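Local coordinates for FrnE protein (Deinococcus radiodurans, PDB 5CO3) that probably works as a cytoplasmic disulfide oxidoreductase of the DsbA-like thioredoxin family, making or rearranging disulfide bonds in other proteins, at residues F194-K199 / G213-V218; G28-E33 / M128-L133; I20-C25 / T189-F194. One frame throughout, in Å; residues are numbered along the deposited sequence. Where two conformers were deposited one is given.

Contact 1 (F194-K199 / G213-V218); sequences FVLGGK and GALSQV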
ATOM      1  N   PHE A 194      -6.511  -4.917  -2.764  1.00 34.27           N
ATOM      2  CA  PHE A 194      -7.550  -3.925  -2.517  1.00 36.65           C
ATOM      3  C   PHE A 194      -8.833  -4.542  -1.977  1.00 36.05           C
ATOM      4  O   PHE A 194      -9.297  -5.577  -2.462  1.00 39.01           O
ATOM      5  CB  PHE A 194      -7.890  -3.166  -3.802  1.00 32.56           C
ATOM      6  CG  PHE A 194      -6.725  -2.484  -4.444  1.00 29.69           C
ATOM      7  CD1 PHE A 194      -5.841  -3.193  -5.245  1.00 29.87           C
ATOM      8  CD2 PHE A 194      -6.522  -1.127  -4.272  1.00 32.38           C
ATOM      9  CE1 PHE A 194      -4.780  -2.568  -5.855  1.00 30.21           C
ATOM     10  CE2 PHE A 194      -5.465  -0.491  -4.881  1.00 28.46           C
ATOM     11  CZ  PHE A 194      -4.585  -1.213  -5.682  1.00 30.02           C
ATOM     12  N   VAL A 195      -9.408  -3.905  -0.964  1.00 35.26           N
ATOM     13  CA  VAL A 195     -10.726  -4.280  -0.482  1.00 41.88           C
ATOM     14  C   VAL A 195     -11.616  -3.051  -0.578  1.00 39.44           C
ATOM     15  O   VAL A 195     -11.294  -1.995  -0.026  1.00 35.86           O
ATOM     16  CB  VAL A 195     -10.692  -4.813   0.958  1.00 44.05           C
ATOM     17  CG1 VAL A 195     -12.102  -5.096   1.443  1.00 47.48           C
ATOM     18  CG2 VAL A 195      -9.839  -6.064   1.032  1.00 45.88           C
ATOM     19  N   LEU A 196     -12.715  -3.178  -1.312  1.00 39.79           N
ATOM     20  CA  LEU A 196     -13.612  -2.055  -1.525  1.00 42.12           C
ATOM     21  C   LEU A 196     -14.970  -2.301  -0.857  1.00 44.95           C
ATOM     22  O   LEU A 196     -15.595  -3.358  -1.027  1.00 45.21           O
ATOM     23  CB  LEU A 196     -13.781  -1.785  -3.024  1.00 42.07           C
ATOM     24  CG  LEU A 196     -12.555  -1.357  -3.839  1.00 43.17           C
ATOM     25  CD1 LEU A 196     -11.770  -2.548  -4.396  1.00 39.00           C
ATOM     26  CD2 LEU A 196     -12.981  -0.435  -4.966  1.00 40.77           C
ATOM     27  N   GLY A 197     -15.408  -1.330  -0.059  1.00 43.97           N
ATOM     28  CA  GLY A 197     -16.690  -1.420   0.621  1.00 50.30           C
ATOM     29  C   GLY A 197     -16.796  -2.593   1.581  1.00 52.25           C
ATOM     30  O   GLY A 197     -17.897  -3.026   1.932  1.00 52.67           O
ATOM     31  N   GLY A 198     -15.643  -3.117   1.993  1.00 50.43           N
ATOM     32  CA  GLY A 198     -15.583  -4.217   2.937  1.00 49.21           C
ATOM     33  C   GLY A 198     -16.093  -5.518   2.355  1.00 49.79           C
ATOM     34  O   GLY A 198     -16.236  -6.512   3.062  1.00 62.79           O
ATOM     35  N   LYS A 199     -16.356  -5.515   1.054  1.00 54.30           N
ATOM     36  CA  LYS A 199     -17.023  -6.632   0.402  1.00 58.45           C
ATOM     37  C   LYS A 199     -16.221  -7.184  -0.770  1.00 53.70           C
ATOM     38  O   LYS A 199     -16.125  -8.399  -0.948  1.00 56.49           O
ATOM     39  CB  LYS A 199     -18.413  -6.200  -0.082  1.00 60.79           C
ATOM     40  CG  LYS A 199     -19.195  -7.300  -0.775  1.00 71.90           C
ATOM     41  CD  LYS A 199     -20.375  -6.752  -1.562  1.00 77.20           C
ATOM     42  CE  LYS A 199     -21.241  -5.824  -0.732  1.00 81.15           C
ATOM     43  NZ  LYS A 199     -22.399  -5.317  -1.525  1.00 81.05           N
ATOM     44  N   GLY A 213     -13.963   0.404 -12.219  1.00 43.29           N
ATOM     45  CA  GLY A 213     -15.156  -0.407 -12.335  1.00 45.02           C
ATOM     46  C   GLY A 213     -15.650  -0.852 -10.974  1.00 44.28           C
ATOM     47  O   GLY A 213     -16.846  -0.875 -10.712  1.00 45.28           O
ATOM     48  N   ALA A 214     -14.716  -1.213 -10.102  1.00 42.60           N
ATOM     49  CA  ALA A 214     -15.060  -1.636  -8.750  1.00 43.92           C
ATOM     50  C   ALA A 214     -15.635  -0.480  -7.932  1.00 39.30           C
ATOM     51  O   ALA A 214     -16.663  -0.628  -7.277  1.00 42.58           O
ATOM     52  CB  ALA A 214     -13.833  -2.221  -8.055  1.00 44.82           C
ATOM     53  N   LEU A 215     -14.957   0.666  -7.963  1.00 40.18           N
ATOM     54  CA  LEU A 215     -15.468   1.872  -7.315  1.00 35.04           C
ATOM     55  C   LEU A 215     -16.894   2.166  -7.771  1.00 38.43           C
ATOM     56  O   LEU A 215     -17.788   2.400  -6.948  1.00 36.78           O
ATOM     57  CB  LEU A 215     -14.562   3.063  -7.622  1.00 33.33           C
ATOM     58  CG  LEU A 215     -13.193   3.071  -6.931  1.00 33.17           C
ATOM     59  CD1 LEU A 215     -12.338   4.171  -7.512  1.00 34.59           C
ATOM     60  CD2 LEU A 215     -13.364   3.242  -5.421  1.00 37.07           C
ATOM     61  N   SER A 216     -17.090   2.128  -9.089  1.00 40.39           N
ATOM     62  CA  SER A 216     -18.373   2.428  -9.712  1.00 41.50           C
ATOM     63  C   SER A 216     -19.442   1.416  -9.327  1.00 45.00           C
ATOM     64  O   SER A 216     -20.600   1.779  -9.115  1.00 43.25           O
ATOM     65  CB  SER A 216     -18.238   2.457 -11.241  1.00 42.77           C
ATOM     66  OG  SER A 216     -17.225   3.355 -11.653  1.00 48.24           O
ATOM     67  N   GLN A 217     -19.060   0.145  -9.258  1.00 46.40           N
ATOM     68  CA  GLN A 217     -20.010  -0.894  -8.890  1.00 49.01           C
ATOM     69  C   GLN A 217     -20.446  -0.702  -7.443  1.00 50.28           C
ATOM     70  O   GLN A 217     -21.626  -0.805  -7.122  1.00 52.36           O
ATOM     71  CB  GLN A 217     -19.411  -2.288  -9.085  1.00 57.36           C
ATOM     72  CG  GLN A 217     -20.294  -3.413  -8.561  1.00 67.21           C
ATOM     73  CD  GLN A 217     -19.798  -4.793  -8.955  1.00 70.39           C
ATOM     74  OE1 GLN A 217     -19.008  -4.942  -9.890  1.00 69.46           O
ATOM     75  NE2 GLN A 217     -20.264  -5.813  -8.244  1.00 66.96           N
ATOM     76  N   VAL A 218     -19.488  -0.410  -6.572  1.00 45.00           N
ATOM     77  CA  VAL A 218     -19.801  -0.235  -5.161  1.00 45.03           C
ATOM     78  C   VAL A 218     -20.704   0.972  -4.947  1.00 44.59           C
ATOM     79  O   VAL A 218     -21.694   0.877  -4.225  1.00 47.75           O
ATOM     80  CB  VAL A 218     -18.528  -0.088  -4.312  1.00 46.48           C
ATOM     81  CG1 VAL A 218     -18.882   0.328  -2.891  1.00 46.83           C
ATOM     82  CG2 VAL A 218     -17.756  -1.388  -4.316  1.00 49.11           C
TER
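Leu-196, the last residue of strand 193-196, reaches across to Ala-214, Leu-215 and Val-218 on helix 208-222, and this apolar packing carries the contact. Its CG stands beside the backbone N and anti to the carbonyl carbon (chi1 -63°), and the branch beyond sends CD2 into the helix. There CD2 meets two partners at once: Leu-196 CD2 lies 3.7 Å from Ala-214 CB, and Leu-196 CD2 is just as close, 3.7 Å, to Leu-215 CD2. The two leucine side chains cross at about a right angle. Although the CB of Leu-215 points away from the strand, the end of its side chain comes nearer and sets CD2 against Leu-196; its other neighbours include Val-14 on the sheet and Phe-39. One turn further along the helix, Val-218 CG2 comes to 4.2 Å from Leu-196 CB, a lighter touch.

Backbone and turn form the second group. Past Leu-196 the chain reverses through Gly-197 and Gly-198, both with positive phi as in a type I' turn, closed by Lys-199 N to Leu-196 O at 3.1 Å. Gly-197 CA passes 4.5 Å from Val-218 CG1, so the turn lies close against the helix.

Polar groups stay at the margin: Lys-199 NZ forms a salt bridge and Gln-217 NE2 a hydrogen bond with Glu-221, further along the helix. The strand and helix segments run nearly parallel, 20° apart with axes 9.8 Å from each other, in the beta-beta-alpha end of the thioredoxin fold, where the last helix packs on the sheet. With no hydrogen bond joining the two segments, they are held by shape and burial of hydrocarbon rather than by directional bonds.

Contact 2 (G28-E33 / M128-L133); sequences GKRRFE and MKERLL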
ATOM      1  N   GLY A  28       0.729  -0.168  -8.290  1.00 24.13           N
ATOM      2  CA  GLY A  28      -0.681  -0.275  -7.951  1.00 26.22           C
ATOM      3  C   GLY A  28      -1.248   0.987  -7.333  1.00 25.02           C
ATOM      4  O   GLY A  28      -2.427   1.322  -7.522  1.00 26.58           O
ATOM      5  N   LYS A  29      -0.411   1.688  -6.570  1.00 24.99           N
ATOM      6  CA  LYS A  29      -0.831   2.942  -5.969  1.00 24.55           C
ATOM      7  C   LYS A  29      -1.112   3.966  -7.069  1.00 23.39           C
ATOM      8  O   LYS A  29      -2.118   4.689  -7.010  1.00 24.73           O
ATOM      9  CB  LYS A  29       0.229   3.462  -4.996  1.00 22.91           C
ATOM     10  CG  LYS A  29      -0.144   4.747  -4.240  1.00 23.90           C
ATOM     11  CD  LYS A  29       0.950   5.115  -3.216  1.00 23.32           C
ATOM     12  CE  LYS A  29       0.482   6.172  -2.230  1.00 24.04           C
ATOM     13  NZ  LYS A  29       0.293   7.504  -2.878  1.00 27.14           N
ATOM     14  N   ARG A  30      -0.241   4.020  -8.071  1.00 23.30           N
ATOM     15  CA  ARG A  30      -0.457   4.936  -9.197  0.53 24.36           C
ATOM     16  C   ARG A  30      -1.709   4.564  -9.992  1.00 26.73           C
ATOM     17  O   ARG A  30      -2.509   5.435 -10.370  1.00 26.38           O
ATOM     18  CB  ARG A  30       0.762   4.967 -10.124  0.53 22.34           C
ATOM     19  CG  ARG A  30       1.959   5.751  -9.553  0.53 24.18           C
ATOM     20  CD  ARG A  30       1.658   7.252  -9.494  0.53 26.05           C
ATOM     21  NE  ARG A  30       2.554   7.918  -8.552  0.53 24.38           N
ATOM     22  CZ  ARG A  30       3.704   8.497  -8.885  0.53 26.26           C
ATOM     23  NH1 ARG A  30       4.098   8.526 -10.149  0.53 30.14           N
ATOM     24  NH2 ARG A  30       4.465   9.055  -7.952  0.53 21.71           N
ATOM     25  N   ARG A  31      -1.895   3.274 -10.248  1.00 25.01           N
ATOM     26  CA  ARG A  31      -3.060   2.847 -11.032  1.00 23.78           C
ATOM     27  C   ARG A  31      -4.350   3.112 -10.277  1.00 25.15           C
ATOM     28  O   ARG A  31      -5.345   3.517 -10.884  1.00 27.10           O
ATOM     29  CB  ARG A  31      -2.951   1.367 -11.407  1.00 29.46           C
ATOM     30  CG  ARG A  31      -1.791   1.105 -12.359  1.00 26.77           C
ATOM     31  CD  ARG A  31      -1.669  -0.340 -12.754  1.00 33.98           C
ATOM     32  NE  ARG A  31      -0.610  -0.510 -13.743  1.00 33.46           N
ATOM     33  CZ  ARG A  31      -0.310  -1.670 -14.318  1.00 37.98           C
ATOM     34  NH1 ARG A  31      -0.989  -2.761 -14.003  1.00 46.60           N
ATOM     35  NH2 ARG A  31       0.666  -1.736 -15.209  1.00 37.05           N
ATOM     36  N   PHE A  32      -4.334   2.919  -8.959  1.00 26.52           N
ATOM     37  CA  PHE A  32      -5.498   3.249  -8.150  1.00 29.85           C
ATOM     38  C   PHE A  32      -5.763   4.762  -8.174  1.00 29.59           C
ATOM     39  O   PHE A  32      -6.915   5.203  -8.250  1.00 26.99           O
ATOM     40  CB  PHE A  32      -5.329   2.768  -6.704  1.00 27.60           C
ATOM     41  CG  PHE A  32      -6.445   3.227  -5.798  1.00 29.87           C
ATOM     42  CD1 PHE A  32      -7.692   2.628  -5.865  1.00 28.80           C
ATOM     43  CD2 PHE A  32      -6.256   4.277  -4.913  1.00 34.94           C
ATOM     44  CE1 PHE A  32      -8.736   3.059  -5.052  1.00 36.30           C
ATOM     45  CE2 PHE A  32      -7.289   4.712  -4.099  1.00 41.88           C
ATOM     46  CZ  PHE A  32      -8.536   4.102  -4.168  1.00 33.29           C
ATOM     47  N   GLU A  33      -4.692   5.551  -8.114  1.00 27.85           N
ATOM     48  CA  GLU A  33      -4.825   7.007  -8.141  1.00 27.10           C
ATOM     49  C   GLU A  33      -5.397   7.473  -9.490  1.00 29.72           C
ATOM     50  O   GLU A  33      -6.214   8.403  -9.531  1.00 30.70           O
ATOM     51  CB  GLU A  33      -3.476   7.666  -7.821  1.00 26.97           C
ATOM     52  CG  GLU A  33      -3.189   7.662  -6.324  1.00 26.59           C
ATOM     53  CD  GLU A  33      -1.743   7.952  -5.968  1.00 29.68           C
ATOM     54  OE1 GLU A  33      -0.904   8.092  -6.882  1.00 29.23           O
ATOM     55  OE2 GLU A  33      -1.450   8.030  -4.753  1.00 30.16           O
ATOM     56  N   MET A 128       2.993   9.576   3.710  1.00 26.06           N
ATOM     57  CA  MET A 128       4.091   8.798   4.291  1.00 23.07           C
ATOM     58  C   MET A 128       4.353   7.546   3.466  1.00 24.92           C
ATOM     59  O   MET A 128       5.507   7.220   3.189  1.00 22.35           O
ATOM     60  CB  MET A 128       3.787   8.410   5.737  1.00 27.82           C
ATOM     61  CG  MET A 128       5.024   7.964   6.528  1.00 26.73           C
ATOM     62  SD  MET A 128       6.230   9.301   6.774  1.00 28.01           S
ATOM     63  CE  MET A 128       7.494   8.901   5.587  1.00 27.59           C
ATOM     64  N   LYS A 129       3.279   6.854   3.075  1.00 24.14           N
ATOM     65  CA  LYS A 129       3.408   5.642   2.264  1.00 22.13           C
ATOM     66  C   LYS A 129       4.119   5.978   0.958  1.00 22.91           C
ATOM     67  O   LYS A 129       5.078   5.314   0.569  1.00 21.25           O
ATOM     68  CB  LYS A 129       2.035   5.009   1.985  1.00 25.77           C
ATOM     69  CG  LYS A 129       2.079   3.853   0.989  1.00 25.64           C
ATOM     70  CD  LYS A 129       2.654   2.584   1.610  1.00 35.57           C
ATOM     71  CE  LYS A 129       2.622   1.433   0.620  1.00 36.22           C
ATOM     72  NZ  LYS A 129       3.142   0.160   1.202  1.00 34.44           N
ATOM     73  N   GLU A 130       3.641   7.026   0.297  1.00 24.29           N
ATOM     74  CA  GLU A 130       4.233   7.517  -0.942  1.00 21.81           C
ATOM     75  C   GLU A 130       5.735   7.808  -0.797  1.00 21.95           C
ATOM     76  O   GLU A 130       6.545   7.350  -1.608  1.00 20.93           O
ATOM     77  CB  GLU A 130       3.484   8.777  -1.391  1.00 20.86           C
ATOM     78  CG  GLU A 130       4.106   9.509  -2.570  1.00 24.79           C
ATOM     79  CD  GLU A 130       3.815   8.827  -3.897  1.00 25.11           C
ATOM     80  OE1 GLU A 130       2.838   8.053  -3.976  1.00 24.91           O
ATOM     81  OE2 GLU A 130       4.566   9.065  -4.859  1.00 26.34           O
ATOM     82  N   ARG A 131       6.091   8.553   0.251  1.00 20.51           N
ATOM     83  CA  ARG A 131       7.482   8.924   0.507  1.00 22.43           C
ATOM     84  C   ARG A 131       8.362   7.707   0.696  1.00 19.17           C
ATOM     85  O   ARG A 131       9.463   7.651   0.155  1.00 22.09           O
ATOM     86  CB  ARG A 131       7.580   9.813   1.745  1.00 25.44           C
ATOM     87  CG  ARG A 131       8.985  10.402   1.945  1.00 26.73           C
ATOM     88  CD  ARG A 131       9.319  11.343   0.788  1.00 25.27           C
ATOM     89  NE  ARG A 131      10.731  11.733   0.705  1.00 26.82           N
ATOM     90  CZ  ARG A 131      11.675  11.032   0.077  1.00 25.20           C
ATOM     91  NH1 ARG A 131      11.384   9.858  -0.489  1.00 25.43           N
ATOM     92  NH2 ARG A 131      12.915  11.492   0.033  1.00 29.86           N
ATOM     93  N   LEU A 132       7.872   6.731   1.464  1.00 18.68           N
ATOM     94  CA  LEU A 132       8.619   5.500   1.704  1.00 22.27           C
ATOM     95  C   LEU A 132       8.793   4.674   0.427  1.00 19.73           C
ATOM     96  O   LEU A 132       9.871   4.148   0.172  1.00 20.87           O
ATOM     97  CB  LEU A 132       7.939   4.668   2.798  1.00 19.93           C
ATOM     98  CG  LEU A 132       8.197   5.288   4.166  1.00 18.88           C
ATOM     99  CD1 LEU A 132       7.157   4.803   5.162  1.00 22.08           C
ATOM    100  CD2 LEU A 132       9.628   4.949   4.650  1.00 21.19           C
ATOM    101  N   LEU A 133       7.742   4.583  -0.383  1.00 18.91           N
ATOM    102  CA  LEU A 133       7.853   3.843  -1.637  1.00 20.84           C
ATOM    103  C   LEU A 133       8.931   4.457  -2.535  1.00 20.10           C
ATOM    104  O   LEU A 133       9.740   3.743  -3.130  1.00 18.38           O
ATOM    105  CB  LEU A 133       6.494   3.802  -2.363  1.00 18.87           C
ATOM    106  CG  LEU A 133       5.456   2.889  -1.691  1.00 19.10           C
ATOM    107  CD1 LEU A 133       4.049   3.158  -2.259  1.00 20.48           C
ATOM    108  CD2 LEU A 133       5.854   1.421  -1.877  1.00 24.05           C
TER
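Lys-29 and Glu-130 meet between helix 23-38 and helix 125-137, and the lysine is the side chain to follow. From CB, which points at helix 125-137, the chain runs out extended, CG anti to the backbone N (chi1 -177°). CD reaches Leu-133, Lys-29 CD lying 3.8 Å from Leu-133 CD1. CE comes next to one carboxylate oxygen, Lys-29 CE 3.5 Å from Glu-130 OE1. A bend at chi4 (-69°) then turns NZ to its three acidic partners. Lys-29 NZ bonds Glu-130 OE1 at 2.8 Å on the anti side, and Glu-33 OE2 at 2.6 Å on the syn side; Asp-126 adds a third salt bridge. The two carboxylates approach to 4.4 Å between Glu-33 OE2 and Glu-130 OE1, like charges whose repulsion the shared ammonium would probably ease.

On the far oxygen, Arg-30 NH2 bonds Glu-130 OE2 at 3.1 Å, the guanidinium and carboxylate planes only 12° apart; Tyr-26 OH bonds OE2 too. Arg-30 has a second conformer, so this arm is less certain; its NH1 bonds Glu-95 O. The result is a salt-bridge network between helices, here joining the helix that begins at the CxxC motif to a helix of the insertion in this DsbA-like thioredoxin fold.

Contact 3 (I20-C25 / T189-F194); sequences IACPWC and TGVPFF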
ATOM      1  N   ILE A  20       6.178  -1.818   1.491  1.00 25.58           N
ATOM      2  CA  ILE A  20       7.105  -0.832   0.951  0.61 24.03           C
ATOM      3  C   ILE A  20       8.125  -1.507   0.043  1.00 22.70           C
ATOM      4  O   ILE A  20       8.578  -0.913  -0.944  1.00 22.98           O
ATOM      5  CB  ILE A  20       7.813  -0.069   2.094  0.61 22.08           C
ATOM      6  CG1 ILE A  20       6.794   0.798   2.832  0.61 24.97           C
ATOM      7  CG2 ILE A  20       8.959   0.789   1.571  0.61 23.75           C
ATOM      8  CD1 ILE A  20       6.843   0.694   4.314  0.61 26.77           C
ATOM      9  N   ALA A  21       8.450  -2.761   0.343  1.00 22.63           N
ATOM     10  CA  ALA A  21       9.441  -3.483  -0.462  1.00 23.47           C
ATOM     11  C   ALA A  21       8.897  -4.062  -1.769  1.00 24.09           C
ATOM     12  O   ALA A  21       9.646  -4.680  -2.519  1.00 24.62           O
ATOM     13  CB  ALA A  21      10.086  -4.612   0.380  1.00 23.34           C
ATOM     14  N   CYS A  22       7.613  -3.851  -2.079  1.00 23.85           N
ATOM     15  CA  CYS A  22       7.035  -4.457  -3.278  1.00 25.46           C
ATOM     16  C   CYS A  22       6.881  -3.447  -4.413  1.00 23.49           C
ATOM     17  O   CYS A  22       6.146  -2.478  -4.279  1.00 23.65           O
ATOM     18  CB  CYS A  22       5.674  -5.080  -2.962  1.00 25.67           C
ATOM     19  SG  CYS A  22       4.888  -5.850  -4.398  1.00 30.21           S
ATOM     20  N   PRO A  23       7.617  -3.635  -5.516  1.00 23.22           N
ATOM     21  CA  PRO A  23       7.538  -2.656  -6.610  1.00 22.01           C
ATOM     22  C   PRO A  23       6.136  -2.604  -7.207  1.00 21.07           C
ATOM     23  O   PRO A  23       5.757  -1.543  -7.715  1.00 22.41           O
ATOM     24  CB  PRO A  23       8.559  -3.170  -7.628  1.00 23.35           C
ATOM     25  CG  PRO A  23       9.524  -4.007  -6.782  1.00 21.46           C
ATOM     26  CD  PRO A  23       8.638  -4.672  -5.768  1.00 25.40           C
ATOM     27  N   TRP A  24       5.374  -3.692  -7.114  1.00 24.04           N
ATOM     28  CA  TRP A  24       4.032  -3.704  -7.692  1.00 26.22           C
ATOM     29  C   TRP A  24       3.095  -2.848  -6.852  1.00 24.75           C
ATOM     30  O   TRP A  24       2.093  -2.343  -7.352  1.00 25.77           O
ATOM     31  CB  TRP A  24       3.501  -5.128  -7.839  1.00 27.90           C
ATOM     32  CG  TRP A  24       4.141  -5.832  -8.989  1.00 30.03           C
ATOM     33  CD1 TRP A  24       5.070  -6.828  -8.928  1.00 31.23           C
ATOM     34  CD2 TRP A  24       3.926  -5.568 -10.383  1.00 33.56           C
ATOM     35  NE1 TRP A  24       5.444  -7.205 -10.193  1.00 34.77           N
ATOM     36  CE2 TRP A  24       4.750  -6.453 -11.107  1.00 38.21           C
ATOM     37  CE3 TRP A  24       3.107  -4.675 -11.089  1.00 32.98           C
ATOM     38  CZ2 TRP A  24       4.786  -6.472 -12.501  1.00 34.64           C
ATOM     39  CZ3 TRP A  24       3.142  -4.698 -12.477  1.00 34.79           C
ATOM     40  CH2 TRP A  24       3.974  -5.589 -13.167  1.00 38.23           C
ATOM     41  N   CYS A  25       3.439  -2.640  -5.584  1.00 23.67           N
ATOM     42  CA  CYS A  25       2.597  -1.800  -4.741  1.00 25.47           C
ATOM     43  C   CYS A  25       2.666  -0.331  -5.143  1.00 24.27           C
ATOM     44  O   CYS A  25       1.674   0.387  -5.042  1.00 23.56           O
ATOM     45  CB  CYS A  25       2.979  -1.979  -3.267  1.00 24.60           C
ATOM     46  SG  CYS A  25       2.404  -3.541  -2.593  1.00 26.16           S
ATOM     47  N   THR A 189      -2.281 -13.180   0.415  1.00 46.52           N
ATOM     48  CA  THR A 189      -0.924 -13.727   0.439  1.00 50.66           C
ATOM     49  C   THR A 189       0.016 -12.976  -0.507  1.00 50.15           C
ATOM     50  O   THR A 189       1.201 -13.307  -0.618  1.00 49.66           O
ATOM     51  CB  THR A 189      -0.914 -15.227   0.073  1.00 52.15           C
ATOM     52  OG1 THR A 189      -1.422 -15.399  -1.255  1.00 56.07           O
ATOM     53  CG2 THR A 189      -1.782 -16.018   1.039  1.00 59.18           C
ATOM     54  N   GLY A 190      -0.517 -11.963  -1.181  1.00 43.22           N
ATOM     55  CA  GLY A 190       0.276 -11.150  -2.079  1.00 40.24           C
ATOM     56  C   GLY A 190      -0.232  -9.722  -2.126  1.00 35.70           C
ATOM     57  O   GLY A 190      -1.406  -9.466  -1.847  1.00 37.19           O
ATOM     58  N   VAL A 191       0.653  -8.795  -2.483  1.00 33.03           N
ATOM     59  CA  VAL A 191       0.321  -7.374  -2.477  1.00 33.69           C
ATOM     60  C   VAL A 191       0.691  -6.706  -3.797  1.00 28.57           C
ATOM     61  O   VAL A 191       1.588  -7.159  -4.498  1.00 31.80           O
ATOM     62  CB  VAL A 191       1.019  -6.649  -1.300  1.00 34.49           C
ATOM     63  CG1 VAL A 191       0.334  -7.009   0.010  1.00 34.47           C
ATOM     64  CG2 VAL A 191       2.513  -6.984  -1.253  1.00 33.87           C
ATOM     65  N   PRO A 192       0.011  -5.606  -4.149  1.00 27.41           N
ATOM     66  CA  PRO A 192      -1.047  -4.933  -3.395  1.00 26.33           C
ATOM     67  C   PRO A 192      -2.351  -5.713  -3.417  1.00 32.91           C
ATOM     68  O   PRO A 192      -2.615  -6.473  -4.351  1.00 32.51           O
ATOM     69  CB  PRO A 192      -1.191  -3.602  -4.126  1.00 23.46           C
ATOM     70  CG  PRO A 192      -0.809  -3.905  -5.522  1.00 29.32           C
ATOM     71  CD  PRO A 192       0.295  -4.921  -5.418  1.00 27.82           C
ATOM     72  N   PHE A 193      -3.149  -5.539  -2.377  1.00 32.50           N
ATOM     73  CA  PHE A 193      -4.466  -6.146  -2.335  1.00 32.53           C
ATOM     74  C   PHE A 193      -5.482  -5.088  -1.933  1.00 31.29           C
ATOM     75  O   PHE A 193      -5.341  -4.450  -0.893  1.00 33.86           O
ATOM     76  CB  PHE A 193      -4.499  -7.333  -1.364  1.00 33.64           C
ATOM     77  CG  PHE A 193      -5.693  -8.225  -1.546  1.00 45.28           C
ATOM     78  CD1 PHE A 193      -6.911  -7.888  -0.995  1.00 37.77           C
ATOM     79  CD2 PHE A 193      -5.594  -9.396  -2.281  1.00 45.75           C
ATOM     80  CE1 PHE A 193      -8.020  -8.708  -1.163  1.00 40.93           C
ATOM     81  CE2 PHE A 193      -6.691 -10.217  -2.456  1.00 47.73           C
ATOM     82  CZ  PHE A 193      -7.904  -9.876  -1.893  1.00 45.66           C
ATOM     83  N   PHE A 194      -6.511  -4.917  -2.764  1.00 34.27           N
ATOM     84  CA  PHE A 194      -7.550  -3.925  -2.517  1.00 36.65           C
ATOM     85  C   PHE A 194      -8.833  -4.542  -1.977  1.00 36.05           C
ATOM     86  O   PHE A 194      -9.297  -5.577  -2.462  1.00 39.01           O
ATOM     87  CB  PHE A 194      -7.890  -3.166  -3.802  1.00 32.56           C
ATOM     88  CG  PHE A 194      -6.725  -2.484  -4.444  1.00 29.69           C
ATOM     89  CD1 PHE A 194      -5.841  -3.193  -5.245  1.00 29.87           C
ATOM     90  CD2 PHE A 194      -6.522  -1.127  -4.272  1.00 32.38           C
ATOM     91  CE1 PHE A 194      -4.780  -2.568  -5.855  1.00 30.21           C
ATOM     92  CE2 PHE A 194      -5.465  -0.491  -4.881  1.00 28.46           C
ATOM     93  CZ  PHE A 194      -4.585  -1.213  -5.682  1.00 30.02           C
TER
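The sulfur of Cys-25 is hemmed in by the Val-191 to Pro-192 step: Cys-25 SG lies 3.5 Å from Pro-192 N and 3.6 Å from Val-191 CB. Its torsion sets SG beside the backbone N of Cys-25 and anti to the carbonyl carbon (chi1 -75°). Cys-22 SG, anti to its own N, approaches the peptide oxygen of the same loop, 3.6 Å from Val-191 O. Both cysteines are free thiols in this crystal, grown with DTT; disulfides of Cys-22 with Cys-25 and with Cys-244 are seen in other crystals of the protein.

The peptide before Pro-192 is cis, and the pairing of a CxxC at a helix start with a cis-proline loop facing it is the hallmark of the thioredoxin fold's active site. The proline ring packs against the first turn of the helix: Pro-192 CD rests 3.7 Å from Trp-24 O, and Pro-192 CD also touches Trp-24 CB at 4.0 Å. An alanine here would remove CG and CD, is likely to open a gap beside Trp-24 O, and would probably weaken the preference for the cis peptide that sets this loop against Cys-25. Val-191 CG2 lies 3.7 Å from Cys-25 SG and 4.1 Å from Cys-22 CB; the same side chain also packs on Phe-52 and Leu-54.

How the contacts relate
Leaving strand 12-18, the chain enters the CxxC turn, where contact 3 opens, and a few residues later, on the same helix 23-38, contact 2 opens. Contact 2 closes first, on helix 125-137 of the helical insertion; contact 3 closes when the chain re-enters the sheet at the cis-proline loop. Contact 2 is therefore nested inside contact 3. Contact 1 follows in series, a short loop from strand 193-196 through the hairpin to helix 208-222. Phe-194, shared by contacts 1 and 3, adds a tie of its own: Phe-194 CE2 sits 3.7 Å from Phe-32 CB, linking sheet to helix 23-38. Ile-20 packs on Leu-132 and Leu-133, joining contacts 2 and 3.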